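Local coordinates for protein 2-dehydropantoate 2-reductase (Porphyromonas gingivalis, PDB 2QYT) that probably catalyses the NADPH-dependent reduction of 2-dehydropantoate (ketopantoate) to (R)-pantoate, the second step from 3-methyl-2-oxobutanoate to pantoate in pantothenate biosynthesis, at residues 13-17 against 42-48; 59-65 against 151-157. One frame throughout, in Å; residues are numbered along the deposited sequence.

Interaction 1 (13-17 against 42-48); sequences VFGLG and WIARGAH. With SO4 (sulfate ion), chain C; EDO (1,2-ethanediol), chain G; SO4 (sulfate ion), chain E.
Two adjacent parallel strands end side by side here, Val13 paired with Trp42 (CA–CA 4.8 Å) and Phe14 with Ile43 (4.9 Å). Ile43 N donates to Val13 O at 2.8 Å, and Gly15 N reaches Ile43 O at a longer 3.3 Å, so the ladder runs one residue past the first strand. Gly15 then takes phi/psi of 103/116, where a CB would jam against the preceding carbonyl, and Gly17 occupies the N-cap position of the helix that follows. The second segment leaves its strand extended through Ala44 and Arg45, then enters a helix.

Leu16, with its CA–CB bond toward the other segment, fills the gap between the diverging chains. Its CD2 lies 3.8 Å from the centroid of the Trp42 five-membered ring, a CH-pi contact over the face, and its CD1 touches Trp42 CE3 at 3.6 Å and Ala44 CB at 4.0 Å. His48 (chi1 t) bridges back to the turn, donating NE2 to Leu16 O at 2.8 Å. On the sheet face of Phe14 and Ile43, Phe14 CD1 meets Ile43 CG2 at 3.8 Å.

The glycine turn fits the GxGxxG pattern of Rossmann dinucleotide-binding folds. One sulfate accepts from Leu16 N (O1, 2.7 Å) and Arg45 N (O3, 2.7 Å), consistent with a site for cofactor phosphate.

The segments belong to the beta-alpha-beta unit of strand 9-14, helix 18-33 and strand 38-43; strand 86-89 flanks the first strand, strand 73-75 the second, and Leu58 of strand 58-61 touches Leu16, Trp42 and His48.

Interaction 2 (59-65 against 151-157); sequences RVVTPSR and LITLEAD. With EDO (1,2-ethanediol), chain J.
Backbone pairing joins two parallel strands whose short axes approach to 4.7 Å and cross at -18°. Arg59 is matched with Leu151, Val60 with Ile152 and Val61 with Thr153, at CA–CA distances of 4.7 to 4.9 Å. Three hydrogen bonds zip them together: Ile152 N to Arg59 O (2.8 Å), Val61 N to Ile152 O (2.9 Å) and Leu154 N to Val61 O (2.9 Å).

Apolar contacts divide between the two faces. On one, Val60 (chi1 t) places CG2 4.1 Å from Ile152 CB and CG1 4.0 Å from Leu154 CD1, packed against Tyr22 and Ala25 of helix 18-33. On the other, Val61 CG1 lies 3.9 Å from Leu151 CD1, and the extended Arg59 side chain runs past Leu151, CG to CD1 3.6 Å, to a salt bridge with Asp66. The pair forms a parallel step in a mixed sheet, with strand 66-69 outside 58-61 and strand 137-148 beyond 151-154.

Polar interactions gather where both chains turn. Thr62 (chi1 p) makes an ST turn and ST motif, its OG1 accepting from Ser64 N (3.2 Å) and Arg65 N (3.0 Å), while Thr62 N donates to Arg65 O (2.9 Å). The same OG1 donates to Asp157 OD1 at 2.8 Å, and Ser64 OG donates to Asp157 OD2 at 2.8 Å. Arg65 adds a salt bridge through NH1 and NE, 2.9 and 3.0 Å from Asp157 OD1, and its NH1 also bonds Tyr22 OH. The backbone carbonyl Asp157 O accepts from an ethanediol O1 at 2.7 Å.

In the fold
One beta-alpha-beta unit can contribute to the packing of two sheets, and this pair of contacts is an example. Interaction 1 builds the glycine turn in the parallel sheet, whereas interaction 2 lies in a separate mixed sheet; their centres are about 17 Å apart. They nevertheless touch: Ile152 CD1 is 3.6 Å from Gly17 O and 3.8 Å from Leu16 O, and His48 CE1 lies 4.1 Å from Leu151 N. The chain links them directly, helix 46-55 leading into strand 58-61, while helix 18-33, which follows the turn, packs on Val60 and Leu154. The bound sulfates lie at interaction 1, consistent with a cofactor-phosphate site there, with 59-65 and 151-157 packed alongside.

Interaction 1 (13-17 against 42-48)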
ATOM      1  N   VAL A  13      -7.851   8.918  -6.435  1.00 17.38           N
ATOM      2  CA  VAL A  13      -7.720   7.725  -5.634  1.00 18.55           C
ATOM      3  C   VAL A  13      -8.475   6.617  -6.329  1.00 18.08           C
ATOM      4  O   VAL A  13      -9.681   6.696  -6.450  1.00 17.43           O
ATOM      5  CB  VAL A  13      -8.197   7.926  -4.158  1.00 19.03           C
ATOM      6  CG1 VAL A  13      -7.813   6.717  -3.310  1.00 17.68           C
ATOM      7  CG2 VAL A  13      -7.517   9.120  -3.573  1.00 19.94           C
ATOM      8  N   PHE A  14      -7.744   5.574  -6.737  1.00 17.97           N
ATOM      9  CA  PHE A  14      -8.307   4.440  -7.441  1.00 18.97           C
ATOM     10  C   PHE A  14      -8.460   3.273  -6.457  1.00 19.63           C
ATOM     11  O   PHE A  14      -7.486   2.625  -6.096  1.00 19.46           O
ATOM     12  CB  PHE A  14      -7.376   4.054  -8.614  1.00 18.62           C
ATOM     13  CG  PHE A  14      -7.944   2.979  -9.524  1.00 19.05           C
ATOM     14  CD1 PHE A  14      -8.990   3.268 -10.390  1.00 16.70           C
ATOM     15  CD2 PHE A  14      -7.418   1.693  -9.520  1.00 18.49           C
ATOM     16  CE1 PHE A  14      -9.506   2.321 -11.238  1.00 17.51           C
ATOM     17  CE2 PHE A  14      -7.945   0.711 -10.351  1.00 18.47           C
ATOM     18  CZ  PHE A  14      -8.995   1.033 -11.224  1.00 19.67           C
ATOM     19  N   GLY A  15      -9.697   3.020  -6.037  1.00 20.75           N
ATOM     20  CA  GLY A  15     -10.037   1.979  -5.067  1.00 18.85           C
ATOM     21  C   GLY A  15     -10.269   2.727  -3.777  1.00 18.68           C
ATOM     22  O   GLY A  15      -9.365   3.402  -3.300  1.00 20.01           O
ATOM     23  N   LEU A  16     -11.482   2.703  -3.251  1.00 18.33           N
ATOM     24  CA  LEU A  16     -11.779   3.398  -1.987  1.00 18.74           C
ATOM     25  C   LEU A  16     -12.062   2.442  -0.818  1.00 17.97           C
ATOM     26  O   LEU A  16     -13.073   2.585  -0.148  1.00 17.95           O
ATOM     27  CB  LEU A  16     -12.977   4.370  -2.098  1.00 18.31           C
ATOM     28  CG  LEU A  16     -12.938   5.839  -2.480  1.00 18.44           C
ATOM     29  CD1 LEU A  16     -14.281   6.477  -2.111  1.00 17.37           C
ATOM     30  CD2 LEU A  16     -11.769   6.712  -1.994  1.00 13.71           C
ATOM     31  N   GLY A  17     -11.174   1.497  -0.553  1.00 17.37           N
ATOM     32  CA  GLY A  17     -11.350   0.644   0.617  1.00 17.55           C
ATOM     33  C   GLY A  17     -10.682   1.376   1.779  1.00 17.97           C
ATOM     34  O   GLY A  17     -10.564   2.632   1.759  1.00 18.38           O
ATOM     35  N   TRP A  42     -12.210  10.419  -6.671  1.00 15.81           N
ATOM     36  CA  TRP A  42     -12.273   9.056  -6.174  1.00 15.41           C
ATOM     37  C   TRP A  42     -12.878   8.151  -7.192  1.00 14.65           C
ATOM     38  O   TRP A  42     -13.867   8.502  -7.833  1.00 14.14           O
ATOM     39  CB  TRP A  42     -13.157   8.984  -4.928  1.00 16.68           C
ATOM     40  CG  TRP A  42     -12.655   9.770  -3.767  1.00 16.39           C
ATOM     41  CD1 TRP A  42     -11.381  10.253  -3.571  1.00 16.71           C
ATOM     42  CD2 TRP A  42     -13.410  10.163  -2.618  1.00 16.59           C
ATOM     43  NE1 TRP A  42     -11.306  10.935  -2.361  1.00 16.30           N
ATOM     44  CE2 TRP A  42     -12.540  10.915  -1.773  1.00 15.96           C
ATOM     45  CE3 TRP A  42     -14.742  10.002  -2.246  1.00 15.41           C
ATOM     46  CZ2 TRP A  42     -12.965  11.473  -0.561  1.00 17.37           C
ATOM     47  CZ3 TRP A  42     -15.161  10.563  -1.049  1.00 16.29           C
ATOM     48  CH2 TRP A  42     -14.279  11.283  -0.219  1.00 15.51           C
ATOM     49  N   ILE A  43     -12.292   6.969  -7.359  1.00 14.23           N
ATOM     50  CA  ILE A  43     -12.910   5.973  -8.202  1.00 14.23           C
ATOM     51  C   ILE A  43     -13.430   4.894  -7.292  1.00 14.96           C
ATOM     52  O   ILE A  43     -12.661   4.238  -6.661  1.00 17.00           O
ATOM     53  CB  ILE A  43     -11.937   5.383  -9.239  1.00 13.81           C
ATOM     54  CG1 ILE A  43     -11.278   6.518 -10.064  1.00 12.42           C
ATOM     55  CG2 ILE A  43     -12.616   4.240 -10.084  1.00  9.85           C
ATOM     56  CD1 ILE A  43     -12.259   7.384 -10.975  1.00 11.83           C
ATOM     57  N   ALA A  44     -14.739   4.709  -7.249  1.00 16.19           N
ATOM     58  CA  ALA A  44     -15.358   3.747  -6.358  1.00 17.68           C
ATOM     59  C   ALA A  44     -16.444   3.153  -7.182  1.00 18.97           C
ATOM     60  O   ALA A  44     -16.773   3.707  -8.220  1.00 19.41           O
ATOM     61  CB  ALA A  44     -15.955   4.435  -5.171  1.00 17.06           C
ATOM     62  N   ARG A  45     -17.013   2.025  -6.749  1.00 20.75           N
ATOM     63  CA  ARG A  45     -18.084   1.431  -7.530  1.00 22.33           C
ATOM     64  C   ARG A  45     -19.205   0.856  -6.728  1.00 22.04           C
ATOM     65  O   ARG A  45     -19.138   0.775  -5.482  1.00 22.40           O
ATOM     66  CB  ARG A  45     -17.527   0.395  -8.504  1.00 24.83           C
ATOM     67  CG  ARG A  45     -16.487  -0.577  -7.946  1.00 28.78           C
ATOM     68  CD  ARG A  45     -15.674  -1.102  -9.139  1.00 36.60           C
ATOM     69  NE  ARG A  45     -14.319  -0.531  -9.187  1.00 43.44           N
ATOM     70  CZ  ARG A  45     -13.849   0.376 -10.059  1.00 45.20           C
ATOM     71  NH1 ARG A  45     -14.613   0.876 -11.053  1.00 46.99           N
ATOM     72  NH2 ARG A  45     -12.569   0.759  -9.955  1.00 41.86           N
ATOM     73  N   GLY A  46     -20.268   0.501  -7.452  1.00 21.44           N
ATOM     74  CA  GLY A  46     -21.444  -0.168  -6.885  1.00 20.28           C
ATOM     75  C   GLY A  46     -22.138   0.556  -5.743  1.00 19.80           C
ATOM     76  O   GLY A  46     -22.360   1.778  -5.808  1.00 20.09           O
ATOM     77  N   ALA A  47     -22.474  -0.214  -4.701  1.00 18.50           N
ATOM     78  CA  ALA A  47     -23.110   0.286  -3.479  1.00 17.12           C
ATOM     79  C   ALA A  47     -22.274   1.279  -2.739  1.00 16.40           C
ATOM     80  O   ALA A  47     -22.803   2.235  -2.186  1.00 17.14           O
ATOM     81  CB  ALA A  47     -23.504  -0.882  -2.539  1.00 15.79           C
ATOM     82  N   HIS A  48     -20.972   1.038  -2.698  1.00 16.08           N
ATOM     83  CA  HIS A  48     -20.043   1.973  -2.093  1.00 15.84           C
ATOM     84  C   HIS A  48     -20.166   3.337  -2.818  1.00 16.00           C
ATOM     85  O   HIS A  48     -20.511   4.343  -2.202  1.00 16.27           O
ATOM     86  CB  HIS A  48     -18.639   1.408  -2.183  1.00 15.10           C
ATOM     87  CG  HIS A  48     -17.634   2.108  -1.325  1.00 15.55           C
ATOM     88  ND1 HIS A  48     -17.925   2.576  -0.053  1.00 17.00           N
ATOM     89  CD2 HIS A  48     -16.324   2.374  -1.536  1.00 14.60           C
ATOM     90  CE1 HIS A  48     -16.833   3.105   0.475  1.00 16.75           C
ATOM     91  NE2 HIS A  48     -15.860   3.035  -0.424  1.00 16.47           N
TER
HETATM   92  S   SO4 C 316     -14.490   0.539  -4.266  1.00 28.59           S
HETATM   93  O1  SO4 C 316     -13.923   1.749  -3.707  1.00 31.71           O
HETATM   94  O2  SO4 C 316     -14.395  -0.474  -3.211  1.00 32.11           O
HETATM   95  O3  SO4 C 316     -15.893   0.713  -4.629  1.00 26.19           O
HETATM   96  O4  SO4 C 316     -13.659   0.160  -5.428  1.00 31.58           O
HETATM   97  C1  EDO G 320      -7.431   0.136  -0.097  1.00 15.83           C
HETATM   98  O1  EDO G 320      -8.338   1.025  -0.752  1.00  5.65           O
HETATM   99  C2  EDO G 320      -8.166  -0.962   0.675  1.00 13.90           C
HETATM  100  O2  EDO G 320      -7.409  -1.235   1.846  1.00 18.20           O
HETATM  101  S   SO4 E 318     -10.747  -1.861  -2.896  0.85 58.39           S
HETATM  102  O1  SO4 E 318     -12.115  -1.736  -2.413  0.85 57.94           O
HETATM  103  O2  SO4 E 318      -9.959  -2.711  -1.989  0.85 57.24           O
HETATM  104  O3  SO4 E 318     -10.821  -2.395  -4.257  0.85 58.23           O
HETATM  105  O4  SO4 E 318     -10.101  -0.555  -2.948  0.85 57.86           O

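Interaction 2 (59-65 against 151-157)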
ATOM      1  N   ARG A  59     -17.729   8.716   4.634  1.00 17.95           N
ATOM      2  CA  ARG A  59     -17.637   8.758   6.093  1.00 16.86           C
ATOM      3  C   ARG A  59     -16.459   7.944   6.669  1.00 17.47           C
ATOM      4  O   ARG A  59     -16.218   6.805   6.251  1.00 16.82           O
ATOM      5  CB  ARG A  59     -18.956   8.308   6.735  1.00 16.08           C
ATOM      6  CG  ARG A  59     -18.955   8.520   8.251  1.00 16.00           C
ATOM      7  CD  ARG A  59     -20.298   8.148   8.832  1.00 20.86           C
ATOM      8  NE  ARG A  59     -20.359   8.259  10.305  1.00 16.03           N
ATOM      9  CZ  ARG A  59     -21.390   7.854  11.040  1.00 14.94           C
ATOM     10  NH1 ARG A  59     -22.463   7.312  10.443  1.00 12.10           N
ATOM     11  NH2 ARG A  59     -21.349   7.999  12.372  1.00 14.06           N
ATOM     12  N   VAL A  60     -15.748   8.536   7.643  1.00 16.93           N
ATOM     13  CA  VAL A  60     -14.625   7.878   8.296  1.00 17.99           C
ATOM     14  C   VAL A  60     -14.804   7.971   9.823  1.00 17.19           C
ATOM     15  O   VAL A  60     -15.034   9.066  10.369  1.00 17.07           O
ATOM     16  CB  VAL A  60     -13.263   8.491   7.876  1.00 18.17           C
ATOM     17  CG1 VAL A  60     -12.125   7.732   8.553  1.00 18.82           C
ATOM     18  CG2 VAL A  60     -13.084   8.430   6.384  1.00 17.56           C
ATOM     19  N   VAL A  61     -14.785   6.809  10.471  1.00 16.82           N
ATOM     20  CA  VAL A  61     -14.862   6.702  11.929  1.00 15.28           C
ATOM     21  C   VAL A  61     -13.587   6.070  12.481  1.00 14.78           C
ATOM     22  O   VAL A  61     -13.067   5.094  11.957  1.00 14.41           O
ATOM     23  CB  VAL A  61     -16.184   6.001  12.465  1.00 15.67           C
ATOM     24  CG1 VAL A  61     -17.442   6.669  11.920  1.00 13.86           C
ATOM     25  CG2 VAL A  61     -16.224   4.474  12.139  1.00 16.92           C
ATOM     26  N   THR A  62     -13.090   6.624  13.587  1.00 14.85           N
ATOM     27  CA  THR A  62     -11.875   6.126  14.195  1.00 13.34           C
ATOM     28  C   THR A  62     -12.182   6.158  15.690  1.00 14.29           C
ATOM     29  O   THR A  62     -13.294   6.551  16.085  1.00 14.93           O
ATOM     30  CB  THR A  62     -10.614   7.005  13.810  1.00 13.07           C
ATOM     31  OG1 THR A  62     -10.572   8.152  14.639  1.00 12.30           O
ATOM     32  CG2 THR A  62     -10.632   7.508  12.324  1.00  9.83           C
ATOM     33  N   PRO A  63     -11.240   5.728  16.530  1.00 13.52           N
ATOM     34  CA  PRO A  63     -11.556   5.896  17.937  1.00 13.58           C
ATOM     35  C   PRO A  63     -11.923   7.341  18.376  1.00 13.72           C
ATOM     36  O   PRO A  63     -12.761   7.521  19.297  1.00 13.20           O
ATOM     37  CB  PRO A  63     -10.293   5.374  18.676  1.00 12.44           C
ATOM     38  CG  PRO A  63      -9.613   4.450  17.733  1.00 13.06           C
ATOM     39  CD  PRO A  63      -9.943   5.059  16.305  1.00 13.23           C
ATOM     40  N   SER A  64     -11.275   8.339  17.774  1.00 13.59           N
ATOM     41  CA  SER A  64     -11.404   9.718  18.232  1.00 13.82           C
ATOM     42  C   SER A  64     -12.076  10.620  17.228  1.00 13.97           C
ATOM     43  O   SER A  64     -12.387  11.755  17.563  1.00 14.50           O
ATOM     44  CB  SER A  64     -10.025  10.302  18.602  1.00 15.14           C
ATOM     45  OG  SER A  64      -9.211  10.497  17.423  1.00 20.52           O
ATOM     46  N   ARG A  65     -12.343  10.136  16.006  1.00 13.94           N
ATOM     47  CA  ARG A  65     -12.894  10.980  14.950  1.00 13.54           C
ATOM     48  C   ARG A  65     -14.141  10.394  14.287  1.00 13.15           C
ATOM     49  O   ARG A  65     -14.318   9.193  14.229  1.00 13.63           O
ATOM     50  CB  ARG A  65     -11.817  11.281  13.842  1.00 14.60           C
ATOM     51  CG  ARG A  65     -10.646  12.165  14.344  1.00 13.05           C
ATOM     52  CD  ARG A  65      -9.598  12.324  13.273  1.00 12.60           C
ATOM     53  NE  ARG A  65      -8.823  11.105  13.133  1.00 15.35           N
ATOM     54  CZ  ARG A  65      -8.153  10.744  12.040  1.00 15.84           C
ATOM     55  NH1 ARG A  65      -7.475   9.591  12.034  1.00 15.32           N
ATOM     56  NH2 ARG A  65      -8.133  11.536  10.984  1.00 11.96           N
ATOM     57  N   LEU A 151     -18.532   3.823   4.085  1.00 17.58           N
ATOM     58  CA  LEU A 151     -17.971   3.980   5.439  1.00 17.22           C
ATOM     59  C   LEU A 151     -16.631   3.305   5.584  1.00 17.03           C
ATOM     60  O   LEU A 151     -16.499   2.115   5.302  1.00 18.03           O
ATOM     61  CB  LEU A 151     -18.950   3.439   6.506  1.00 17.76           C
ATOM     62  CG  LEU A 151     -18.479   3.516   7.986  1.00 18.54           C
ATOM     63  CD1 LEU A 151     -18.436   4.997   8.490  1.00 17.75           C
ATOM     64  CD2 LEU A 151     -19.285   2.626   8.977  1.00 18.54           C
ATOM     65  N   ILE A 152     -15.651   4.060   6.058  1.00 16.71           N
ATOM     66  CA  ILE A 152     -14.357   3.531   6.453  1.00 16.31           C
ATOM     67  C   ILE A 152     -14.265   3.567   7.981  1.00 16.79           C
ATOM     68  O   ILE A 152     -14.619   4.580   8.636  1.00 16.01           O
ATOM     69  CB  ILE A 152     -13.161   4.377   5.873  1.00 16.47           C
ATOM     70  CG1 ILE A 152     -13.331   4.608   4.348  1.00 17.65           C
ATOM     71  CG2 ILE A 152     -11.846   3.711   6.118  1.00 14.78           C
ATOM     72  CD1 ILE A 152     -13.615   3.290   3.540  1.00 20.95           C
ATOM     73  N   THR A 153     -13.768   2.470   8.541  1.00 14.55           N
ATOM     74  CA  THR A 153     -13.489   2.403   9.956  1.00 16.09           C
ATOM     75  C   THR A 153     -11.989   2.155  10.159  1.00 16.11           C
ATOM     76  O   THR A 153     -11.412   1.257   9.523  1.00 15.40           O
ATOM     77  CB  THR A 153     -14.253   1.225  10.593  1.00 14.88           C
ATOM     78  OG1 THR A 153     -15.655   1.442  10.348  1.00 16.13           O
ATOM     79  CG2 THR A 153     -13.971   1.104  12.108  1.00 15.00           C
ATOM     80  N   LEU A 154     -11.376   2.976  11.003  1.00 15.52           N
ATOM     81  CA  LEU A 154     -10.046   2.716  11.522  1.00 16.12           C
ATOM     82  C   LEU A 154     -10.128   2.181  12.903  1.00 17.35           C
ATOM     83  O   LEU A 154     -10.813   2.729  13.788  1.00 17.32           O
ATOM     84  CB  LEU A 154      -9.175   3.966  11.563  1.00 17.13           C
ATOM     85  CG  LEU A 154      -8.501   4.460  10.291  1.00 16.89           C
ATOM     86  CD1 LEU A 154      -9.541   4.819   9.267  1.00 14.41           C
ATOM     87  CD2 LEU A 154      -7.601   5.680  10.645  1.00 15.71           C
ATOM     88  N   GLU A 155      -9.379   1.125  13.148  1.00 17.80           N
ATOM     89  CA  GLU A 155      -9.463   0.595  14.461  1.00 19.54           C
ATOM     90  C   GLU A 155      -8.446   1.291  15.354  1.00 19.32           C
ATOM     91  O   GLU A 155      -8.468   1.136  16.557  1.00 18.19           O
ATOM     92  CB  GLU A 155      -9.345  -0.928  14.435  1.00 20.58           C
ATOM     93  CG  GLU A 155      -8.062  -1.434  13.967  1.00 23.22           C
ATOM     94  CD  GLU A 155      -8.005  -2.952  14.076  1.00 27.74           C
ATOM     95  OE1 GLU A 155      -8.790  -3.629  13.348  1.00 31.48           O
ATOM     96  OE2 GLU A 155      -7.176  -3.433  14.877  1.00 23.14           O
ATOM     97  N   ALA A 156      -7.562   2.079  14.747  1.00 18.92           N
ATOM     98  CA  ALA A 156      -6.641   2.904  15.530  1.00 20.30           C
ATOM     99  C   ALA A 156      -6.401   4.163  14.717  1.00 20.66           C
ATOM    100  O   ALA A 156      -6.415   4.109  13.499  1.00 20.87           O
ATOM    101  CB  ALA A 156      -5.343   2.184  15.813  1.00 18.49           C
ATOM    102  N   ASP A 157      -6.175   5.283  15.389  1.00 21.67           N
ATOM    103  CA  ASP A 157      -5.864   6.525  14.692  1.00 23.10           C
ATOM    104  C   ASP A 157      -4.521   6.578  13.944  1.00 22.79           C
ATOM    105  O   ASP A 157      -4.437   7.217  12.887  1.00 25.66           O
ATOM    106  CB  ASP A 157      -5.946   7.699  15.656  1.00 23.43           C
ATOM    107  CG  ASP A 157      -7.314   8.226  15.774  1.00 20.98           C
ATOM    108  OD1 ASP A 157      -7.873   8.716  14.764  1.00 23.18           O
ATOM    109  OD2 ASP A 157      -7.849   8.120  16.873  1.00 18.35           O
TER
HETATM  110  C1  EDO J 323      -2.727   9.992  12.675  1.00 20.75           C
HETATM  111  O1  EDO J 323      -3.992   9.793  12.067  1.00 20.83           O
HETATM  112  C2  EDO J 323      -1.645  10.130  11.630  1.00 20.76           C
HETATM  113  O2  EDO J 323      -0.815   8.978  11.821  1.00 23.78           O